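Local coordinates for cysteine desulfurase (Fervidobacterium islandicum, PDB 6A6G) that catalyses the pyridoxal phosphate-dependent removal of sulfur from L-cysteine as an enzyme-bound persulfide, probably passing it to its partner SufU for iron-sulfur cluster assembly, at the interface of chains A and B. Sequence-based numbering; all coordinates share one arbitrary frame. Chains: chain A, Cysteine desulfurase; chain B, Iron-sulfur cluster assembly scaffold protein NifU.

The interface of chains A and B. Residues chain A 423-424; chain B 11, 63.
The C-terminal end of chain A, the last turn of helix 407-423 and the residue just after it, meets two helices of chain B: 8-14, through B:Met11, and the first residue of 63-76, B:Ala63. B:Met11 does most of the touching. Its methyl CE drops into the angle between two aromatic rings that stand nearly at right angles to each other. CE sits off the plane and outboard of the NE1 corner of the A:Trp423 indole, 3.5 Å from NE1, while the sulfur SD lies farther out past that corner, 3.7 Å from NE1. The same methyl is off the plane of A:Phe424, just outside its CD1/CE1 edge and 3.8 Å from CD1. On the same side, A:Trp423 CD1 lies over the phenyl face toward its rim, so each ring helps hold the other in place. With CG of A:Trp423 anti to its own nitrogen (chi1 -178°), the indole turns toward chain B, and bends in B:Met11 (chi2 -55°, chi3 -74°) turn CE toward the gap between the rings. At the CE1 edge of A:Phe424, the methyl CB of B:Ala63 stands 4.2 Å off, a looser contact. Trimming B:Met11 to an alanine would probably open a gap between the indole NE1 corner and the phenyl edge, leaving both without their methionine partner. This small patch adds an apolar contact between the desulfurase's C-terminal end and SufU, and probably helps hold SufU docked for sulfur transfer.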
# COMPACT_ATOMS: atom_id res chain seq x y z
N TRP A 423 -18.51 -34.60 -18.51
CA TRP A 423 -19.14 -34.64 -17.18
C TRP A 423 -20.58 -34.06 -17.16
O TRP A 423 -21.48 -34.63 -16.53
CB TRP A 423 -18.25 -33.94 -16.14
CG TRP A 423 -18.84 -33.99 -14.74
CD1 TRP A 423 -19.45 -32.97 -14.06
CD2 TRP A 423 -18.93 -35.15 -13.90
NE1 TRP A 423 -19.91 -33.42 -12.85
CE2 TRP A 423 -19.61 -34.75 -12.72
CE3 TRP A 423 -18.51 -36.48 -14.02
CZ2 TRP A 423 -19.87 -35.63 -11.67
CZ3 TRP A 423 -18.78 -37.36 -12.99
CH2 TRP A 423 -19.45 -36.93 -11.82
N PHE A 424 -20.78 -32.91 -17.82
CA PHE A 424 -22.07 -32.23 -17.85
C PHE A 424 -22.90 -32.54 -19.11
O PHE A 424 -23.96 -31.96 -19.29
CB PHE A 424 -21.88 -30.72 -17.72
CG PHE A 424 -21.26 -30.30 -16.41
CD1 PHE A 424 -22.06 -30.00 -15.31
CD2 PHE A 424 -19.88 -30.19 -16.28
CE1 PHE A 424 -21.49 -29.61 -14.11
CE2 PHE A 424 -19.30 -29.80 -15.09
CZ PHE A 424 -20.10 -29.52 -14.00
N MET B 11 -25.99 -32.84 -8.80
CA MET B 11 -26.15 -32.93 -10.24
C MET B 11 -27.64 -33.02 -10.61
O MET B 11 -28.08 -32.32 -11.54
CB MET B 11 -25.34 -34.08 -10.81
CG MET B 11 -23.83 -33.88 -10.73
SD MET B 11 -23.20 -32.34 -11.48
CE MET B 11 -23.38 -32.80 -13.18
N ALA B 63 -23.59 -24.86 -11.33
CA ALA B 63 -24.31 -26.06 -10.93
C ALA B 63 -24.74 -26.02 -9.45
O ALA B 63 -25.85 -26.37 -9.11
CB ALA B 63 -23.46 -27.28 -11.20